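Long-range contacts in reticulocyte binding protein (Streptococcus agalactiae COH1, PDB 3FAW), which probably hydrolyses the alpha-1,6 linkages of pullulan and related alpha-glucans, acting as a peptidoglycan-anchored pullulanase of the streptococcal cell surface: residues S509-G514 / A560-D565; A225-N230 / S320-N325; T49-S54 / L94-D99. One frame throughout, in Å; residues are numbered along the deposited sequence.

In the fold
From the N terminus, contact 3 comes first: residues 49-54 and 94-99 lie on neighbouring strands of the first sheet of the modelled chain, and their pairing closes a loop of about forty residues. Contact 2 then closes a longer loop of about ninety residues, joining residues 225-230, between two strands of the following antiparallel sheet, to residues 320-325 after the second strand of the catalytic barrel. Contact 1 comes last, closing about 45 residues where calcium joins the approaches to the sixth and seventh barrel strands. The three loops follow in series, none nested or crossed. Contacts 1 and 2 lie on opposite sides of the chain's centre, about 38 Å apart between centres.

Contact 1: S509-G514 / A560-D565; sequences STDTVG and ADSPGD. With CA (calcium ion), chain E.
Thr510 and Asp511 meet Asp561 and Asp565 around one calcium ion, which both segments bind. The first segment supplies a backbone carbonyl, Thr510 O, at 2.4 Å from the calcium, and one carboxylate oxygen, Asp511 OD1, at 2.3 Å. From the second segment Asp561 OD1 reaches the ion, also at 2.3 Å; its CG lies between backbone N and carbonyl carbon (chi1 73°), on the side facing the metal. Asp565 grips unevenly with both oxygens: OD2 is 2.4 Å from the calcium and OD1 2.8 Å. Met507 O and a water complete the sphere. This all-oxygen shell suits calcium, whose charge presumably offsets the repulsion between three short carboxylates.

Second-shell groups hold the first-shell carboxylate of Asp565. Ser562 N donates to Asp565 OD2 over 3.3 Å, from above the carboxylate plane, while Arg265 NH2 donates to Asp565 OD1. Another water lies within donating distance of Val513 O (2.6 Å) and Asp565 OD1, but its protons cannot serve every acceptor around it.

Gly514 CA lies 3.4 Å from Asp565 O in a CA-H...O contact; Gly564 O occupies the place of a CB, so glycine suits this approach. Calcium thus ties the loops entering parallel strands 513-516 and 566-568 of the alpha-amylase-type TIM barrel, at their N-terminal ends. Gly514 pairs with strand 482-485, and helix 464-477 packs on Thr510, Thr512 and Val513.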
loop_
_atom_site.group_PDB
_atom_site.type_symbol
_atom_site.label_atom_id
_atom_site.label_comp_id
_atom_site.label_asym_id
_atom_site.label_seq_id
_atom_site.Cartn_x
_atom_site.Cartn_y
_atom_site.Cartn_z
ATOM N N SER A 509 18.398 9.614 4.034
ATOM C CA SER A 509 19.077 8.956 5.159
ATOM C C SER A 509 18.913 7.432 5.148
ATOM O O SER A 509 19.192 6.766 6.150
ATOM C CB SER A 509 18.537 9.504 6.485
ATOM O OG SER A 509 18.656 10.913 6.553
ATOM N N THR A 510 18.453 6.876 4.026
ATOM C CA THR A 510 18.287 5.427 3.892
ATOM C C THR A 510 18.328 5.026 2.419
ATOM O O THR A 510 17.923 5.802 1.555
ATOM C CB THR A 510 16.951 4.935 4.526
ATOM O OG1 THR A 510 16.893 3.498 4.512
ATOM C CG2 THR A 510 15.762 5.488 3.768
ATOM N N ASP A 511 18.842 3.829 2.144
ATOM C CA ASP A 511 18.733 3.211 0.819
ATOM C C ASP A 511 18.063 1.838 0.964
ATOM O O ASP A 511 18.628 0.812 0.574
ATOM C CB ASP A 511 20.109 3.053 0.149
ATOM C CG ASP A 511 20.715 4.378 -0.318
ATOM O OD1 ASP A 511 20.009 5.410 -0.384
ATOM O OD2 ASP A 511 21.922 4.377 -0.644
ATOM N N THR A 512 16.860 1.832 1.532
ATOM C CA THR A 512 16.106 0.599 1.772
ATOM C C THR A 512 14.787 0.606 0.992
ATOM O O THR A 512 14.639 -0.112 0.004
ATOM C CB THR A 512 15.827 0.407 3.278
ATOM O OG1 THR A 512 15.131 1.547 3.799
ATOM C CG2 THR A 512 17.133 0.223 4.045
ATOM N N VAL A 513 13.845 1.438 1.425
ATOM C CA VAL A 513 12.517 1.496 0.818
ATOM C C VAL A 513 12.414 2.703 -0.118
ATOM O O VAL A 513 12.839 3.802 0.242
ATOM C CB VAL A 513 11.426 1.590 1.904
ATOM C CG1 VAL A 513 10.049 1.647 1.278
ATOM C CG2 VAL A 513 11.532 0.410 2.870
ATOM N N GLY A 514 11.863 2.485 -1.314
ATOM C CA GLY A 514 11.633 3.561 -2.294
ATOM C C GLY A 514 10.238 4.162 -2.181
ATOM O O GLY A 514 9.304 3.492 -1.753
ATOM N N ALA A 560 16.473 12.767 -3.287
ATOM C CA ALA A 560 16.825 11.371 -3.521
ATOM C C ALA A 560 18.324 11.271 -3.811
ATOM O O ALA A 560 18.775 11.661 -4.889
ATOM C CB ALA A 560 16.020 10.814 -4.682
ATOM N N ASP A 561 19.096 10.753 -2.855
ATOM C CA ASP A 561 20.548 10.622 -3.044
ATOM C C ASP A 561 20.945 9.344 -3.805
ATOM O O ASP A 561 22.127 9.118 -4.066
ATOM C CB ASP A 561 21.306 10.750 -1.706
ATOM C CG ASP A 561 21.157 9.534 -0.801
ATOM O OD1 ASP A 561 20.076 8.912 -0.782
ATOM O OD2 ASP A 561 22.129 9.209 -0.088
ATOM N N SER A 562 19.949 8.534 -4.164
ATOM C CA SER A 562 20.144 7.326 -4.968
ATOM C C SER A 562 18.901 7.106 -5.848
ATOM O O SER A 562 17.785 7.384 -5.410
ATOM C CB SER A 562 20.382 6.120 -4.049
ATOM O OG SER A 562 20.207 4.883 -4.724
ATOM N N PRO A 563 19.086 6.618 -7.093
ATOM C CA PRO A 563 17.930 6.438 -7.987
ATOM C C PRO A 563 16.896 5.428 -7.477
ATOM O O PRO A 563 15.710 5.567 -7.775
ATOM C CB PRO A 563 18.564 5.956 -9.300
ATOM C CG PRO A 563 19.905 5.448 -8.929
ATOM C CD PRO A 563 20.349 6.225 -7.742
ATOM N N GLY A 564 17.347 4.437 -6.708
ATOM C CA GLY A 564 16.465 3.452 -6.092
ATOM C C GLY A 564 15.498 4.000 -5.048
ATOM O O GLY A 564 14.538 3.314 -4.672
ATOM N N ASP A 565 15.736 5.227 -4.581
ATOM C CA ASP A 565 14.803 5.914 -3.674
ATOM C C ASP A 565 13.480 6.288 -4.338
ATOM O O ASP A 565 12.505 6.592 -3.646
ATOM C CB ASP A 565 15.411 7.222 -3.151
ATOM C CG ASP A 565 16.638 7.010 -2.300
ATOM O OD1 ASP A 565 16.825 5.900 -1.759
ATOM O OD2 ASP A 565 17.422 7.974 -2.155
HETATM CA CA CA E . 18.611 7.264 -0.167
HETATM O O HOH W 1 15.446 4.248 0.284
HETATM O O HOH W 2 20.250 7.542 1.573
#

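Contact 2: A225-N230 / S320-N325; sequences AEWDSN and SYFYVN
Trp227 NE1 donates to Phe322 O at 2.9 Å, on a lone pair in the carbonyl plane, although the acceptor is tilted from the indole plane. The bond satisfies the one polar atom of a large buried ring. CG of Trp227 lies anti to its backbone N (chi1 174°), which carries the indole over to the second segment. There Trp227 CZ2 rests over a face of the Phe322 ring, near the rim, 3.6 Å from CE1, the two planes inclined at 59°. On the pyrrole side, Trp227 CD1 meets Val324 CG1.

Ser229 is small enough to tuck against the second segment's backbone. Its N makes a nearly straight bond to Val324 O at 3.0 Å, and its OG accepts a weak one from Val324 N at 3.3 Å. Alongside, the Asp228 carboxylate and Asn325 amide lie stacked, planes 7° apart, with Asp228 CG 3.2 Å from Asn325 OD1, an oxygen that accepts from Met327 N. Asp228 OD1 also accepts from Asn230 N, making an Asx turn that starts the short 3-10 segment. Asp228 and Asn325 form a single beta bridge between two loops, an interface between the CBM48-like beta domain and the loop after the second strand of the alpha-amylase TIM barrel.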
loop_
_atom_site.group_PDB
_atom_site.type_symbol
_atom_site.label_atom_id
_atom_site.label_comp_id
_atom_site.label_asym_id
_atom_site.label_seq_id
_atom_site.Cartn_x
_atom_site.Cartn_y
_atom_site.Cartn_z
ATOM N N ALA A 225 -13.065 -17.544 9.578
ATOM C CA ALA A 225 -14.346 -18.026 9.065
ATOM C C ALA A 225 -14.829 -17.094 7.960
ATOM O O ALA A 225 -14.481 -15.912 7.953
ATOM C CB ALA A 225 -15.378 -18.094 10.182
ATOM N N GLU A 226 -15.619 -17.626 7.028
ATOM C CA GLU A 226 -16.232 -16.804 5.981
ATOM C C GLU A 226 -16.898 -15.586 6.627
ATOM O O GLU A 226 -17.580 -15.713 7.647
ATOM C CB GLU A 226 -17.228 -17.607 5.122
ATOM C CG GLU A 226 -18.539 -18.058 5.805
ATOM C CD GLU A 226 -18.357 -19.141 6.863
ATOM O OE1 GLU A 226 -17.269 -19.750 6.947
ATOM O OE2 GLU A 226 -19.317 -19.387 7.619
ATOM N N TRP A 227 -16.669 -14.414 6.043
ATOM C CA TRP A 227 -17.009 -13.139 6.685
ATOM C C TRP A 227 -18.021 -12.337 5.866
ATOM O O TRP A 227 -17.865 -12.152 4.653
ATOM C CB TRP A 227 -15.729 -12.327 6.925
ATOM C CG TRP A 227 -15.933 -10.930 7.442
ATOM C CD1 TRP A 227 -15.501 -9.775 6.858
ATOM C CD2 TRP A 227 -16.611 -10.539 8.646
ATOM N NE1 TRP A 227 -15.871 -8.693 7.619
ATOM C CE2 TRP A 227 -16.551 -9.131 8.721
ATOM C CE3 TRP A 227 -17.268 -11.240 9.665
ATOM C CZ2 TRP A 227 -17.120 -8.408 9.773
ATOM C CZ3 TRP A 227 -17.833 -10.522 10.711
ATOM C CH2 TRP A 227 -17.755 -9.120 10.757
ATOM N N ASP A 228 -19.067 -11.887 6.550
ATOM C CA ASP A 228 -20.074 -11.001 5.978
ATOM C C ASP A 228 -20.367 -9.921 7.014
ATOM O O ASP A 228 -20.989 -10.203 8.036
ATOM C CB ASP A 228 -21.348 -11.793 5.634
ATOM C CG ASP A 228 -22.470 -10.914 5.097
ATOM O OD1 ASP A 228 -22.217 -9.741 4.746
ATOM O OD2 ASP A 228 -23.616 -11.402 5.028
ATOM N N SER A 229 -19.915 -8.694 6.748
ATOM C CA SER A 229 -20.022 -7.596 7.728
ATOM C C SER A 229 -21.458 -7.200 8.078
ATOM O O SER A 229 -21.680 -6.525 9.087
ATOM C CB SER A 229 -19.223 -6.363 7.284
ATOM O OG SER A 229 -19.629 -5.883 6.015
ATOM N N ASN A 230 -22.426 -7.616 7.261
ATOM C CA ASN A 230 -23.841 -7.439 7.599
ATOM C C ASN A 230 -24.258 -8.197 8.866
ATOM O O ASN A 230 -25.241 -7.833 9.508
ATOM C CB ASN A 230 -24.736 -7.863 6.428
ATOM C CG ASN A 230 -24.724 -6.862 5.282
ATOM O OD1 ASN A 230 -24.679 -7.250 4.114
ATOM N ND2 ASN A 230 -24.771 -5.571 5.608
ATOM N N SER A 320 -7.298 -9.684 5.133
ATOM C CA SER A 320 -8.716 -9.529 5.444
ATOM C C SER A 320 -9.102 -8.070 5.636
ATOM O O SER A 320 -8.479 -7.358 6.415
ATOM C CB SER A 320 -9.098 -10.313 6.703
ATOM O OG SER A 320 -10.459 -10.077 7.046
ATOM N N TYR A 321 -10.124 -7.644 4.898
ATOM C CA TYR A 321 -10.719 -6.317 5.069
ATOM C C TYR A 321 -12.179 -6.441 5.495
ATOM O O TYR A 321 -12.818 -7.470 5.264
ATOM C CB TYR A 321 -10.572 -5.461 3.805
ATOM C CG TYR A 321 -11.008 -6.102 2.501
ATOM C CD1 TYR A 321 -12.327 -5.994 2.050
ATOM C CD2 TYR A 321 -10.093 -6.778 1.695
ATOM C CE1 TYR A 321 -12.727 -6.561 0.843
ATOM C CE2 TYR A 321 -10.484 -7.344 0.478
ATOM C CZ TYR A 321 -11.801 -7.233 0.060
ATOM O OH TYR A 321 -12.194 -7.787 -1.137
ATOM N N PHE A 322 -12.689 -5.379 6.113
ATOM C CA PHE A 322 -13.904 -5.452 6.932
ATOM C C PHE A 322 -15.209 -5.326 6.142
ATOM O O PHE A 322 -16.095 -6.179 6.256
ATOM C CB PHE A 322 -13.844 -4.373 8.027
ATOM C CG PHE A 322 -14.941 -4.477 9.059
ATOM C CD1 PHE A 322 -14.761 -5.240 10.206
ATOM C CD2 PHE A 322 -16.145 -3.796 8.891
ATOM C CE1 PHE A 322 -15.768 -5.334 11.166
ATOM C CE2 PHE A 322 -17.157 -3.881 9.843
ATOM C CZ PHE A 322 -16.969 -4.650 10.983
ATOM N N TYR A 323 -15.341 -4.262 5.356
ATOM C CA TYR A 323 -16.600 -3.980 4.658
ATOM C C TYR A 323 -16.749 -4.848 3.409
ATOM O O TYR A 323 -16.346 -4.457 2.311
ATOM C CB TYR A 323 -16.698 -2.499 4.302
ATOM C CG TYR A 323 -16.707 -1.590 5.507
ATOM C CD1 TYR A 323 -15.626 -0.758 5.780
ATOM C CD2 TYR A 323 -17.796 -1.558 6.376
ATOM C CE1 TYR A 323 -15.624 0.088 6.882
ATOM C CE2 TYR A 323 -17.805 -0.713 7.489
ATOM C CZ TYR A 323 -16.711 0.104 7.731
ATOM O OH TYR A 323 -16.699 0.942 8.821
ATOM N N VAL A 324 -17.330 -6.029 3.596
ATOM C CA VAL A 324 -17.469 -7.012 2.524
ATOM C C VAL A 324 -18.413 -8.155 2.923
ATOM O O VAL A 324 -18.575 -8.458 4.109
ATOM C CB VAL A 324 -16.093 -7.621 2.144
ATOM C CG1 VAL A 324 -15.595 -8.553 3.247
ATOM C CG2 VAL A 324 -16.164 -8.358 0.809
ATOM N N ASN A 325 -19.028 -8.770 1.915
ATOM C CA ASN A 325 -19.753 -10.028 2.060
ATOM C C ASN A 325 -19.081 -11.043 1.156
ATOM O O ASN A 325 -19.267 -11.029 -0.064
ATOM C CB ASN A 325 -21.230 -9.882 1.677
ATOM C CG ASN A 325 -22.012 -11.193 1.812
ATOM O OD1 ASN A 325 -21.491 -12.204 2.288
ATOM N ND2 ASN A 325 -23.271 -11.168 1.398
#

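Contact 3: T49-S54 / L94-D99; sequences TSIQAS and LIIKGD
Ile51 and Ile96 form a hydrogen-bonded pair at the middle of two antiparallel strands, neighbours in the mixed sheet of the N-terminal beta domain. Their backbones exchange two bonds, Ile51 N to Ile96 O at 2.9 Å and Ile96 N to Ile51 O at 2.7 Å. Ala53 and Leu94 repeat the pattern, and the strand directions differ by 153°.

The side chain of Ile96 shows how the buried face is built. CB sits 3.5 Å from Ile51 O, so the branch begins right against the neighbouring backbone. CG1, anti to the carbonyl carbon (chi1 -51°), stays near that same oxygen. CD1 then reaches Ala53 CB at 3.9 Å and lies a looser 4.4 Å from Ile51 CG2. Alanine's single methyl leaves room for this reach, while isoleucine's branch at CB suits an extended strand. Ile82 of strand 79-88 and Leu70 also touch Ile96, as Ile85, Leu87 and Leu70 touch Leu94.

On the other face Ser50, Gln52, Ile95 and Lys97 are partly exposed. The amide of Gln52 turns to strand 40-47, where NE2 is hydrogen-bonded to Gln44 OE1. Ser50 OG meets Ile95 CG2 at 3.5 Å.

Toward Gly98 the pairing weakens: this residue, fully extended in a backbone shape that glycine adopts readily, gives Thr49 O only a weak bond from its N, at 3.4 Å.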
loop_
_atom_site.group_PDB
_atom_site.type_symbol
_atom_site.label_atom_id
_atom_site.label_comp_id
_atom_site.label_asym_id
_atom_site.label_seq_id
_atom_site.Cartn_x
_atom_site.Cartn_y
_atom_site.Cartn_z
ATOM N N THR A 49 9.217 4.081 39.881
ATOM C CA THR A 49 9.257 5.048 40.979
ATOM C C THR A 49 8.752 6.450 40.609
ATOM O O THR A 49 9.140 7.431 41.248
ATOM C CB THR A 49 10.694 5.165 41.540
ATOM O OG1 THR A 49 11.569 5.674 40.526
ATOM C CG2 THR A 49 11.207 3.801 42.022
ATOM N N SER A 50 7.886 6.557 39.601
ATOM C CA SER A 50 7.432 7.877 39.136
ATOM C C SER A 50 6.002 7.898 38.583
ATOM O O SER A 50 5.626 7.052 37.764
ATOM C CB SER A 50 8.400 8.432 38.083
ATOM O OG SER A 50 8.178 9.817 37.870
ATOM N N ILE A 51 5.224 8.881 39.041
ATOM C CA ILE A 51 3.865 9.122 38.552
ATOM C C ILE A 51 3.673 10.598 38.194
ATOM O O ILE A 51 3.938 11.474 39.013
ATOM C CB ILE A 51 2.805 8.719 39.604
ATOM C CG1 ILE A 51 2.769 7.195 39.765
ATOM C CG2 ILE A 51 1.416 9.247 39.214
ATOM C CD1 ILE A 51 1.749 6.707 40.776
ATOM N N GLN A 52 3.217 10.869 36.972
ATOM C CA GLN A 52 2.909 12.242 36.560
ATOM C C GLN A 52 1.411 12.520 36.692
ATOM O O GLN A 52 0.587 11.785 36.148
ATOM C CB GLN A 52 3.407 12.542 35.137
ATOM C CG GLN A 52 2.888 11.639 34.029
ATOM C CD GLN A 52 3.215 12.173 32.645
ATOM O OE1 GLN A 52 4.242 12.827 32.440
ATOM N NE2 GLN A 52 2.339 11.896 31.684
ATOM N N ALA A 53 1.077 13.574 37.438
ATOM C CA ALA A 53 -0.307 13.974 37.683
ATOM C C ALA A 53 -0.582 15.304 36.998
ATOM O O ALA A 53 0.127 16.286 37.238
ATOM C CB ALA A 53 -0.568 14.100 39.180
ATOM N N SER A 54 -1.610 15.337 36.156
ATOM C CA SER A 54 -1.966 16.553 35.430
ATOM C C SER A 54 -2.983 17.380 36.216
ATOM O O SER A 54 -3.947 16.841 36.765
ATOM C CB SER A 54 -2.518 16.211 34.050
ATOM O OG SER A 54 -2.707 17.385 33.288
ATOM N N LEU A 94 2.495 17.618 37.861
ATOM C CA LEU A 94 3.259 17.363 39.069
ATOM C C LEU A 94 3.865 15.967 38.968
ATOM O O LEU A 94 3.142 14.982 38.820
ATOM C CB LEU A 94 2.328 17.452 40.277
ATOM C CG LEU A 94 2.924 17.272 41.672
ATOM C CD1 LEU A 94 3.831 18.443 42.018
ATOM C CD2 LEU A 94 1.806 17.130 42.689
ATOM N N ILE A 95 5.192 15.881 39.036
ATOM C CA ILE A 95 5.880 14.588 39.008
ATOM C C ILE A 95 6.055 14.096 40.449
ATOM O O ILE A 95 6.685 14.765 41.267
ATOM C CB ILE A 95 7.241 14.663 38.280
ATOM C CG1 ILE A 95 7.067 15.253 36.875
ATOM C CG2 ILE A 95 7.876 13.283 38.184
ATOM C CD1 ILE A 95 7.159 16.766 36.829
ATOM N N ILE A 96 5.480 12.930 40.743
ATOM C CA ILE A 96 5.427 12.377 42.094
ATOM C C ILE A 96 6.361 11.172 42.187
ATOM O O ILE A 96 6.242 10.235 41.393
ATOM C CB ILE A 96 3.986 11.919 42.452
ATOM C CG1 ILE A 96 2.968 13.034 42.169
ATOM C CG2 ILE A 96 3.910 11.491 43.911
ATOM C CD1 ILE A 96 1.523 12.560 42.129
ATOM N N LYS A 97 7.277 11.202 43.160
ATOM C CA LYS A 97 8.271 10.143 43.357
ATOM C C LYS A 97 7.974 9.299 44.595
ATOM O O LYS A 97 7.500 9.811 45.616
ATOM C CB LYS A 97 9.679 10.736 43.496
ATOM C CG LYS A 97 10.160 11.518 42.282
ATOM C CD LYS A 97 11.546 12.092 42.528
ATOM C CE LYS A 97 11.905 13.164 41.512
ATOM N NZ LYS A 97 12.109 12.599 40.143
ATOM N N GLY A 98 8.291 8.010 44.497
ATOM C CA GLY A 98 8.070 7.048 45.576
ATOM C C GLY A 98 8.251 5.630 45.060
ATOM O O GLY A 98 8.670 5.439 43.927
ATOM N N ASP A 99 7.944 4.638 45.889
ATOM C CA ASP A 99 8.045 3.234 45.485
ATOM C C ASP A 99 6.667 2.745 45.045
ATOM O O ASP A 99 5.818 2.415 45.876
ATOM C CB ASP A 99 8.597 2.378 46.636
ATOM C CG ASP A 99 8.921 0.944 46.215
ATOM O OD1 ASP A 99 8.374 0.450 45.204
ATOM O OD2 ASP A 99 9.739 0.306 46.908
#